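Local coordinates for protein putative acetyl xylan esterase (Cellvibrio japonicus, PDB 2W9X) that removes acetyl groups from plant cell wall xylan and glucomannan, with a large preference for glucomannan, as a family 2 carbohydrate esterase, at residues E39-A42 / N43-V46; F70-Q74 / N75-L79; Y273-F276 / V277-H281; D341-L344 / L345-L348. All coordinates share one frame; numbering follows the deposited sequence.

Contact 1: residues E39-A42 / N43-V46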
loop_
_atom_site.group_PDB
_atom_site.type_symbol
_atom_site.label_atom_id
_atom_site.label_comp_id
_atom_site.label_asym_id
_atom_site.label_seq_id
_atom_site.Cartn_x
_atom_site.Cartn_y
_atom_site.Cartn_z
ATOM N N GLU B 39 9.821 37.541 -5.214
ATOM C CA GLU B 39 10.882 38.548 -5.275
ATOM C C GLU B 39 10.384 39.891 -4.766
ATOM O O GLU B 39 9.206 40.216 -4.907
ATOM C CB GLU B 39 11.439 38.667 -6.695
ATOM C CG GLU B 39 12.222 37.438 -7.112
ATOM C CD GLU B 39 12.711 37.508 -8.535
ATOM O OE1 GLU B 39 11.871 37.532 -9.456
ATOM O OE2 GLU B 39 13.941 37.508 -8.733
ATOM N N SER B 40 11.279 40.665 -4.163
ATOM C CA SER B 40 10.887 41.950 -3.625
ATOM C C SER B 40 11.762 43.082 -4.164
ATOM O O SER B 40 12.464 43.728 -3.390
ATOM C CB SER B 40 10.913 41.907 -2.094
ATOM O OG SER B 40 12.229 41.705 -1.598
ATOM N N PRO B 41 11.703 43.342 -5.491
ATOM C CA PRO B 41 12.586 44.359 -6.063
ATOM C C PRO B 41 12.196 45.767 -5.580
ATOM O O PRO B 41 11.011 46.045 -5.390
ATOM C CB PRO B 41 12.370 44.201 -7.575
ATOM C CG PRO B 41 11.025 43.638 -7.707
ATOM C CD PRO B 41 10.812 42.757 -6.511
ATOM N N ALA B 42 13.192 46.621 -5.352
ATOM C CA ALA B 42 12.964 47.956 -4.792
ATOM C C ALA B 42 12.006 48.800 -5.642
ATOM O O ALA B 42 12.093 48.803 -6.877
ATOM C CB ALA B 42 14.295 48.688 -4.593
ATOM N N ASN B 43 11.084 49.489 -4.962
ATOM C CA ASN B 43 10.147 50.443 -5.591
ATOM C C ASN B 43 9.175 49.835 -6.608
ATOM O O ASN B 43 8.761 50.505 -7.561
ATOM C CB ASN B 43 10.915 51.620 -6.218
ATOM C CG ASN B 43 11.777 52.347 -5.189
ATOM O OD1 ASN B 43 12.940 52.709 -5.462
ATOM N ND2 ASN B 43 11.211 52.546 -3.993
ATOM N N GLN B 44 8.826 48.567 -6.386
ATOM C CA GLN B 44 7.894 47.810 -7.240
ATOM C C GLN B 44 7.062 46.865 -6.379
ATOM O O GLN B 44 7.489 46.514 -5.270
ATOM C CB GLN B 44 8.651 46.957 -8.257
ATOM C CG GLN B 44 9.482 47.731 -9.270
ATOM C CD GLN B 44 10.263 46.810 -10.190
ATOM O OE1 GLN B 44 10.030 45.596 -10.226
ATOM N NE2 GLN B 44 11.195 47.384 -10.945
ATOM N N PRO B 45 5.872 46.445 -6.878
ATOM C CA PRO B 45 5.106 45.414 -6.182
ATOM C C PRO B 45 5.907 44.134 -5.961
ATOM O O PRO B 45 6.813 43.814 -6.758
ATOM C CB PRO B 45 3.936 45.140 -7.135
ATOM C CG PRO B 45 4.335 45.742 -8.445
ATOM C CD PRO B 45 5.157 46.922 -8.077
ATOM N N VAL B 46 5.580 43.419 -4.875
ATOM C CA VAL B 46 6.082 42.060 -4.671
ATOM C C VAL B 46 5.644 41.250 -5.889
ATOM O O VAL B 46 4.509 41.398 -6.364
ATOM C CB VAL B 46 5.544 41.425 -3.357
ATOM C CG1 VAL B 46 5.996 39.967 -3.213
ATOM C CG2 VAL B 46 5.996 42.220 -2.166
#

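Contact 2: residues F70-Q74 / N75-L79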
loop_
_atom_site.group_PDB
_atom_site.type_symbol
_atom_site.label_atom_id
_atom_site.label_comp_id
_atom_site.label_asym_id
_atom_site.label_seq_id
_atom_site.Cartn_x
_atom_site.Cartn_y
_atom_site.Cartn_z
ATOM N N PHE B 70 -1.506 41.720 -12.854
ATOM C CA PHE B 70 -0.925 40.598 -13.592
ATOM C C PHE B 70 0.316 41.017 -14.369
ATOM O O PHE B 70 0.423 42.160 -14.803
ATOM C CB PHE B 70 -1.927 40.074 -14.622
ATOM C CG PHE B 70 -2.996 39.184 -14.064
ATOM C CD1 PHE B 70 -2.711 37.863 -13.703
ATOM C CD2 PHE B 70 -4.311 39.638 -13.973
ATOM C CE1 PHE B 70 -3.715 37.033 -13.219
ATOM C CE2 PHE B 70 -5.325 38.813 -13.491
ATOM C CZ PHE B 70 -5.030 37.511 -13.114
ATOM N N ASP B 71 1.243 40.080 -14.545
ATOM C CA ASP B 71 2.226 40.131 -15.629
ATOM C C ASP B 71 2.349 38.715 -16.178
ATOM O O ASP B 71 3.321 37.995 -15.897
ATOM C CB ASP B 71 3.583 40.678 -15.168
ATOM C CG ASP B 71 4.515 41.013 -16.343
ATOM O OD1 ASP B 71 4.036 41.155 -17.487
ATOM O OD2 ASP B 71 5.738 41.137 -16.129
ATOM N N ASP B 72 1.328 38.308 -16.931
ATOM C CA ASP B 72 1.215 36.935 -17.396
ATOM C C ASP B 72 0.402 36.833 -18.699
ATOM O O ASP B 72 -0.836 36.906 -18.683
ATOM C CB ASP B 72 0.581 36.078 -16.290
ATOM C CG ASP B 72 0.696 34.580 -16.552
ATOM O OD1 ASP B 72 0.809 34.160 -17.722
ATOM O OD2 ASP B 72 0.676 33.820 -15.561
ATOM N N ASP B 73 1.108 36.676 -19.819
ATOM C CA ASP B 73 0.463 36.402 -21.106
ATOM C C ASP B 73 0.632 34.932 -21.519
ATOM O O ASP B 73 0.520 34.591 -22.697
ATOM C CB ASP B 73 1.003 37.343 -22.202
ATOM C CG ASP B 73 2.451 37.037 -22.592
ATOM O OD1 ASP B 73 3.141 36.291 -21.860
ATOM O OD2 ASP B 73 2.903 37.555 -23.639
ATOM N N GLN B 74 0.906 34.072 -20.541
ATOM C CA GLN B 74 1.209 32.668 -20.805
ATOM C C GLN B 74 0.096 31.730 -20.359
ATOM O O GLN B 74 -0.072 30.669 -20.930
ATOM C CB GLN B 74 2.515 32.265 -20.105
ATOM C CG GLN B 74 3.769 32.945 -20.659
ATOM C CD GLN B 74 4.029 32.561 -22.095
ATOM O OE1 GLN B 74 4.136 31.385 -22.422
ATOM N NE2 GLN B 74 4.125 33.553 -22.963
ATOM N N ASN B 75 -0.651 32.129 -19.333
ATOM C CA ASN B 75 -1.644 31.260 -18.706
ATOM C C ASN B 75 -3.096 31.682 -18.879
ATOM O O ASN B 75 -3.398 32.856 -19.068
ATOM C CB ASN B 75 -1.353 31.151 -17.209
ATOM C CG ASN B 75 -0.072 30.425 -16.926
ATOM O OD1 ASN B 75 0.925 31.030 -16.491
ATOM N ND2 ASN B 75 -0.066 29.127 -17.192
ATOM N N ILE B 76 -3.987 30.696 -18.809
ATOM C CA ILE B 76 -5.394 30.944 -18.528
ATOM C C ILE B 76 -5.563 30.709 -17.026
ATOM O O ILE B 76 -4.949 29.794 -16.461
ATOM C CB ILE B 76 -6.349 30.010 -19.332
ATOM C CG1 ILE B 76 -5.987 29.987 -20.824
ATOM C CG2 ILE B 76 -7.814 30.428 -19.133
ATOM C CD1 ILE B 76 -6.802 28.966 -21.674
ATOM N N PHE B 77 -6.383 31.549 -16.391
ATOM C CA PHE B 77 -6.669 31.458 -14.966
ATOM C C PHE B 77 -8.161 31.371 -14.778
ATOM O O PHE B 77 -8.925 31.808 -15.632
ATOM C CB PHE B 77 -6.230 32.741 -14.223
ATOM C CG PHE B 77 -4.756 33.000 -14.242
ATOM C CD1 PHE B 77 -3.947 32.550 -13.199
ATOM C CD2 PHE B 77 -4.180 33.721 -15.282
ATOM C CE1 PHE B 77 -2.572 32.799 -13.202
ATOM C CE2 PHE B 77 -2.813 33.982 -15.292
ATOM C CZ PHE B 77 -2.008 33.522 -14.251
ATOM N N ARG B 78 -8.576 30.842 -13.634
ATOM C CA ARG B 78 -9.907 31.153 -13.148
ATOM C C ARG B 78 -9.858 31.893 -11.807
ATOM O O ARG B 78 -8.933 31.701 -10.994
ATOM C CB ARG B 78 -10.833 29.924 -13.139
ATOM C CG ARG B 78 -10.512 28.878 -12.105
ATOM C CD ARG B 78 -11.291 27.588 -12.343
ATOM N NE ARG B 78 -11.067 26.683 -11.212
ATOM C CZ ARG B 78 -11.591 25.473 -11.079
ATOM N NH1 ARG B 78 -11.316 24.770 -9.990
ATOM N NH2 ARG B 78 -12.379 24.967 -12.021
ATOM N N LEU B 79 -10.842 32.767 -11.616
ATOM C CA LEU B 79 -10.968 33.561 -10.403
ATOM C C LEU B 79 -12.232 33.165 -9.657
ATOM O O LEU B 79 -13.323 33.196 -10.213
ATOM C CB LEU B 79 -10.978 35.056 -10.744
ATOM C CG LEU B 79 -11.106 36.103 -9.632
ATOM C CD1 LEU B 79 -9.886 36.078 -8.739
ATOM C CD2 LEU B 79 -11.262 37.486 -10.249
#

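Contact 3: residues Y273-F276 / V277-H281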
loop_
_atom_site.group_PDB
_atom_site.type_symbol
_atom_site.label_atom_id
_atom_site.label_comp_id
_atom_site.label_asym_id
_atom_site.label_seq_id
_atom_site.Cartn_x
_atom_site.Cartn_y
_atom_site.Cartn_z
ATOM N N TYR B 273 13.818 5.445 -9.215
ATOM C CA TYR B 273 12.558 5.660 -8.507
ATOM C C TYR B 273 12.781 5.420 -7.009
ATOM O O TYR B 273 12.360 6.226 -6.184
ATOM C CB TYR B 273 11.473 4.726 -9.042
ATOM C CG TYR B 273 10.047 5.224 -8.893
ATOM C CD1 TYR B 273 9.054 4.794 -9.778
ATOM C CD2 TYR B 273 9.681 6.114 -7.869
ATOM C CE1 TYR B 273 7.731 5.218 -9.650
ATOM C CE2 TYR B 273 8.358 6.559 -7.736
ATOM C CZ TYR B 273 7.394 6.102 -8.627
ATOM O OH TYR B 273 6.094 6.529 -8.512
ATOM N N VAL B 274 13.458 4.317 -6.669
ATOM C CA VAL B 274 13.769 4.020 -5.261
ATOM C C VAL B 274 14.605 5.154 -4.677
ATOM O O VAL B 274 14.317 5.653 -3.579
ATOM C CB VAL B 274 14.472 2.636 -5.077
ATOM C CG1 VAL B 274 14.994 2.447 -3.640
ATOM C CG2 VAL B 274 13.507 1.495 -5.444
ATOM N N LYS B 275 15.620 5.581 -5.431
ATOM C CA LYS B 275 16.524 6.657 -4.991
ATOM C C LYS B 275 15.735 7.934 -4.693
ATOM O O LYS B 275 15.953 8.596 -3.664
ATOM C CB LYS B 275 17.574 6.932 -6.073
ATOM C CG LYS B 275 18.785 7.751 -5.633
ATOM C CD LYS B 275 19.392 8.447 -6.844
ATOM C CE LYS B 275 20.783 8.967 -6.572
ATOM N NZ LYS B 275 21.281 9.665 -7.791
ATOM N N PHE B 276 14.811 8.262 -5.593
ATOM C CA PHE B 276 13.992 9.483 -5.484
ATOM C C PHE B 276 13.127 9.534 -4.222
ATOM O O PHE B 276 13.124 10.527 -3.492
ATOM C CB PHE B 276 13.102 9.622 -6.726
ATOM C CG PHE B 276 12.289 10.905 -6.761
ATOM C CD1 PHE B 276 12.906 12.153 -6.563
ATOM C CD2 PHE B 276 10.922 10.865 -7.005
ATOM C CE1 PHE B 276 12.158 13.336 -6.605
ATOM C CE2 PHE B 276 10.161 12.046 -7.051
ATOM C CZ PHE B 276 10.783 13.276 -6.855
ATOM N N VAL B 277 12.387 8.458 -3.983
ATOM C CA VAL B 277 11.506 8.368 -2.828
ATOM C C VAL B 277 12.326 8.454 -1.535
ATOM O O VAL B 277 11.932 9.164 -0.601
ATOM C CB VAL B 277 10.644 7.083 -2.872
ATOM C CG1 VAL B 277 9.915 6.859 -1.537
ATOM C CG2 VAL B 277 9.637 7.127 -4.069
ATOM N N LYS B 278 13.458 7.744 -1.486
ATOM C CA LYS B 278 14.394 7.867 -0.347
ATOM C C LYS B 278 14.856 9.300 -0.102
ATOM O O LYS B 278 14.892 9.739 1.041
ATOM C CB LYS B 278 15.617 6.957 -0.502
ATOM C CG LYS B 278 15.315 5.462 -0.441
ATOM C CD LYS B 278 16.641 4.736 -0.597
ATOM C CE LYS B 278 16.450 3.253 -0.726
ATOM N NZ LYS B 278 17.778 2.580 -0.882
ATOM N N GLN B 279 15.185 10.032 -1.163
ATOM C CA GLN B 279 15.614 11.423 -1.015
ATOM C C GLN B 279 14.477 12.267 -0.446
ATOM O O GLN B 279 14.688 13.053 0.472
ATOM C CB GLN B 279 16.075 12.020 -2.346
ATOM C CG GLN B 279 17.217 11.278 -3.041
ATOM C CD GLN B 279 17.565 11.860 -4.428
ATOM O OE1 GLN B 279 16.674 12.152 -5.242
ATOM N NE2 GLN B 279 18.862 12.007 -4.701
ATOM N N LEU B 280 13.275 12.114 -1.003
ATOM C CA LEU B 280 12.090 12.825 -0.504
ATOM C C LEU B 280 11.837 12.527 0.971
ATOM O O LEU B 280 11.509 13.425 1.738
ATOM C CB LEU B 280 10.844 12.439 -1.313
ATOM C CG LEU B 280 10.728 12.932 -2.752
ATOM C CD1 LEU B 280 9.483 12.340 -3.437
ATOM C CD2 LEU B 280 10.667 14.444 -2.783
ATOM N N HIS B 281 11.964 11.251 1.347
ATOM C CA HIS B 281 11.768 10.818 2.724
ATOM C C HIS B 281 12.830 11.420 3.648
ATOM O O HIS B 281 12.522 11.801 4.778
ATOM C CB HIS B 281 11.775 9.287 2.807
ATOM C CG HIS B 281 11.824 8.751 4.205
ATOM N ND1 HIS B 281 10.727 8.739 5.042
ATOM C CD2 HIS B 281 12.838 8.189 4.908
ATOM C CE1 HIS B 281 11.065 8.197 6.198
ATOM N NE2 HIS B 281 12.341 7.857 6.145
#

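Contact 4: residues D341-L344 / L345-L348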
loop_
_atom_site.group_PDB
_atom_site.type_symbol
_atom_site.label_atom_id
_atom_site.label_comp_id
_atom_site.label_asym_id
_atom_site.label_seq_id
_atom_site.Cartn_x
_atom_site.Cartn_y
_atom_site.Cartn_z
ATOM N N ASP B 341 -12.523 11.058 -16.168
ATOM C CA ASP B 341 -11.451 10.218 -15.633
ATOM C C ASP B 341 -10.786 10.848 -14.400
ATOM O O ASP B 341 -10.521 10.164 -13.410
ATOM C CB ASP B 341 -10.401 9.955 -16.709
ATOM C CG ASP B 341 -10.938 9.165 -17.885
ATOM O OD1 ASP B 341 -11.925 8.415 -17.733
ATOM O OD2 ASP B 341 -10.352 9.279 -18.972
ATOM N N ASP B 342 -10.520 12.152 -14.482
ATOM C CA ASP B 342 -9.908 12.915 -13.383
ATOM C C ASP B 342 -10.730 12.845 -12.106
ATOM O O ASP B 342 -10.193 12.508 -11.049
ATOM C CB ASP B 342 -9.625 14.357 -13.815
ATOM C CG ASP B 342 -8.416 14.454 -14.722
ATOM O OD1 ASP B 342 -7.461 13.663 -14.524
ATOM O OD2 ASP B 342 -8.396 15.311 -15.629
ATOM N N GLN B 343 -12.036 13.122 -12.210
ATOM C CA GLN B 343 -12.960 12.907 -11.081
ATOM C C GLN B 343 -12.940 11.466 -10.562
ATOM O O GLN B 343 -12.958 11.235 -9.363
ATOM C CB GLN B 343 -14.399 13.331 -11.444
ATOM C CG GLN B 343 -15.317 13.432 -10.222
ATOM C CD GLN B 343 -14.873 14.485 -9.196
ATOM O OE1 GLN B 343 -14.511 14.153 -8.062
ATOM N NE2 GLN B 343 -14.907 15.750 -9.593
ATOM N N LEU B 344 -12.914 10.481 -11.463
ATOM C CA LEU B 344 -12.864 9.079 -11.027
ATOM C C LEU B 344 -11.587 8.757 -10.237
ATOM O O LEU B 344 -11.631 8.064 -9.202
ATOM C CB LEU B 344 -13.020 8.119 -12.219
ATOM C CG LEU B 344 -14.322 8.304 -13.006
ATOM C CD1 LEU B 344 -14.353 7.391 -14.245
ATOM C CD2 LEU B 344 -15.594 8.101 -12.101
ATOM N N LEU B 345 -10.456 9.254 -10.724
ATOM C CA LEU B 345 -9.165 9.037 -10.040
ATOM C C LEU B 345 -9.132 9.761 -8.705
ATOM O O LEU B 345 -8.607 9.238 -7.735
ATOM C CB LEU B 345 -8.007 9.496 -10.911
ATOM C CG LEU B 345 -7.845 8.654 -12.191
ATOM C CD1 LEU B 345 -6.918 9.359 -13.185
ATOM C CD2 LEU B 345 -7.328 7.260 -11.852
ATOM N N ALA B 346 -9.742 10.942 -8.656
ATOM C CA ALA B 346 -9.862 11.692 -7.404
ATOM C C ALA B 346 -10.653 10.895 -6.380
ATOM O O ALA B 346 -10.224 10.749 -5.232
ATOM C CB ALA B 346 -10.498 13.048 -7.658
ATOM N N ASN B 347 -11.794 10.343 -6.804
ATOM C CA ASN B 347 -12.641 9.546 -5.908
ATOM C C ASN B 347 -11.894 8.350 -5.378
ATOM O O ASN B 347 -12.037 7.993 -4.212
ATOM C CB ASN B 347 -13.942 9.095 -6.603
ATOM C CG ASN B 347 -14.798 10.255 -7.063
ATOM O OD1 ASN B 347 -14.658 11.380 -6.576
ATOM N ND2 ASN B 347 -15.689 9.992 -8.017
ATOM N N LEU B 348 -11.089 7.731 -6.237
ATOM C CA LEU B 348 -10.237 6.607 -5.842
ATOM C C LEU B 348 -9.277 7.003 -4.710
ATOM O O LEU B 348 -9.147 6.306 -3.695
ATOM C CB LEU B 348 -9.414 6.173 -7.057
ATOM C CG LEU B 348 -9.120 4.736 -7.456
ATOM C CD1 LEU B 348 -10.413 3.919 -7.515
ATOM C CD2 LEU B 348 -8.455 4.776 -8.820
#

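Contact 1: residues E39-A42 / N43-V46
The side chain of Gln44 crosses the rim of the Pro41 ring, at its CG-CB side, three residues back. Its CB lies 3.8 Å from the carbonyl O of Pro41 and a little farther from the ring carbon CG. With chi1 at -64°, CG swings to the N side of its residue and comes near the carbonyl O of Ala42, 3.7 Å away. From there the chain runs on extended, and CD reaches 4.1 Å from CG of Pro41. At the tip, OE1 of Gln44 comes within 3.3 Å of CG of Pro41. The two side chains cross at about a right angle, and the amide oxygen lies against the ring carbons CG and CB.

The backbone beneath makes a type II beta turn from Pro41 to Gln44, with Asn43 at a positive phi of 63°. The turn is closed by a weak hydrogen bond from Gln44 N to Pro41 O, 3.5 Å long and bent to 132°. Farther down the loop, CG1 of Val46 lies 3.6 Å from the carbonyl O of Glu39. Glu39 is joined by backbone hydrogen bonding to Ser47, where strands 37-39 and 47-50 pair. Pro45 packs on Leu125 and Tyr128 of strand 122-128. Between the two halves lie this weak bond and carbon-oxygen packing, with no charged pair, so the turn is probably held mainly by backbone shape and the strand pairing at its base.

Contact 2: residues F70-Q74 / N75-L79
The ring of Phe77 has CE1 of Phe70 over one face and the carboxylate of Asp72 at its edge. CE1 of Phe70 lies 3.8 Å from CE2 of Phe77, offset toward the rim. The two rings are oblique, with centroids 5.2 Å apart and planes at 46°. The carboxylate plane is nearly perpendicular to the Phe77 ring, and OD2 of Asp72 approaches the ring carbon CZ at 3.0 Å.

With chi1 at -167°, the Asp72 carboxylate swings away from its own N and into the bend between strands 67-72 and 76-81. There OD1 of Asp72 accepts two backbone N-H groups. Gln74 N donates at 2.8 Å, forming an Asx turn, and Asn75 N donates at 3.0 Å from the syn side, 35° out of the carboxylate plane. OD2 is hydrogen-bonded to Tyr50 OH. Gln74 NE2 reaches back to OD1 of Asp73 at 3.1 Å, while its OE1 bonds to Thr120 OG1.

Phe70 and Phe77 both pack on Leu111 of strand 108-113. The buried carboxylate of Asp72 therefore has polar partners on both oxygens. Its charge is probably eased by these donors and by the ring edge of Phe77.

Contact 3: residues Y273-F276 / V277-H281
The Phe276 ring is turned away from its own N (chi1 -176°), while the Leu280 branch lies opposite its carbonyl carbon (chi1 -71°). These torsions bring Leu280 CD1 over one face of the Phe276 ring, one helical turn along. The methyl carbon is 4.0 Å from the ring centroid and 23° off the ring normal, a CH-pi contact. Its nearest ring atom is CE2 of Phe276, at 3.7 Å. At the edge of the same ring, OE1 of Gln279 lies in plane, 4.0 Å from CD1 of Phe276. The Gln279 amide is steeply inclined to that ring.

Other pairs are also spaced i to i+4. CG2 of Val277 meets CE2 of Tyr273 at 3.9 Å, obliquely to the ring. The side chains of Val274 and Lys278 run alongside each other in one direction. CE of Lys278 is 3.4 Å from CG1 of Val274, closer than usual for carbons, so the placing of the lysine end is doubtful.

Regular alpha-helical bonds underlie these contacts. Val277 N donates to Tyr273 O at 3.1 Å and Leu280 N to Phe276 O at 3.0 Å, both almost straight at the hydrogen. Lys278 N bonds to Val274 O just as straight, while Gln279 N to Lys275 O is more bent.

The segment belongs to helix 262-283 of the SGNH-type esterase domain. Phe276 also pairs edge-to-face with Tyr219. Tyr273, Phe276, Val277 and Leu280 pack on Ile242 of strand 239-243. Val277 and Leu280 also touch Phe289 of strand 288-294, and Val274 meets Val308 and Gln311 of helix 300-314.

Contact 4: residues D341-L344 / L345-L348
Leu345 N donates to the carbonyl O of Asp341 at 2.8 Å, the shortest hydrogen bond between the two halves of this alpha-helical segment. The N-H is bent modestly, to 159° at the hydrogen. The same carbonyl oxygen also meets the Leu345 side chain. A chi1 of -66° turns CG of Leu345 back along the helix, 3.3 Å from Asp341 O, with CD1 at 3.7 Å from that oxygen.

Three further backbone bonds repeat the i to i+4 pattern. Ala346 N reaches Asp342 O at 2.9 Å, and Asn347 N reaches Gln343 O at the same length. Leu348 N bonds to Leu344 O at 3.0 Å. The side chains of Gln343 and Asn347 lie near each other, one turn apart.

The segment is part of helix 339-354, which follows His336, the residue inferred to raise the nucleophilicity of the active-site serine. The side chain of Asp341 is about 7 Å from that of His336. Both Asp341 oxygens have backbone donors: OD1 takes Asp329 N, and OD2 takes Tyr330 N and Ser338 N. This carboxylate thus ties the first turn of the helix to two parts of the loop that leads into it from strand 320-325. Asp342 OD2 accepts from Asn158 ND2, and Leu345 packs on Phe180 of helix 180-187 and on Phe325 of strand 320-325.

The methyl CB of Ala346 sits over the preceding turn, 3.4 Å from Asp342 O and 3.5 Å from Gln343 O.

The four contacts follow one another along the chain, each closing before the next opens. Contacts 1 and 2 lie in the N-terminal family region of the esterase, with centres 20 Å apart. Contact 1 joins strands 37-39 and 47-50. Contact 2 leads from strand 67-72 of the same antiparallel sheet into strand 76-81 of a second one. Strands 47-50 and 67-72 flank strand 122-128. Contacts 3 and 4 are on helices 262-283 and 339-354, which pack against the parallel sheet of the SGNH-type domain, with centres 26 Å apart. Contacts 1 and 4 are farthest apart, about 41 Å between centres. The set thus samples a beta-rich module and a catalytic alpha/beta domain, with contact 4 closest to the active-site residues.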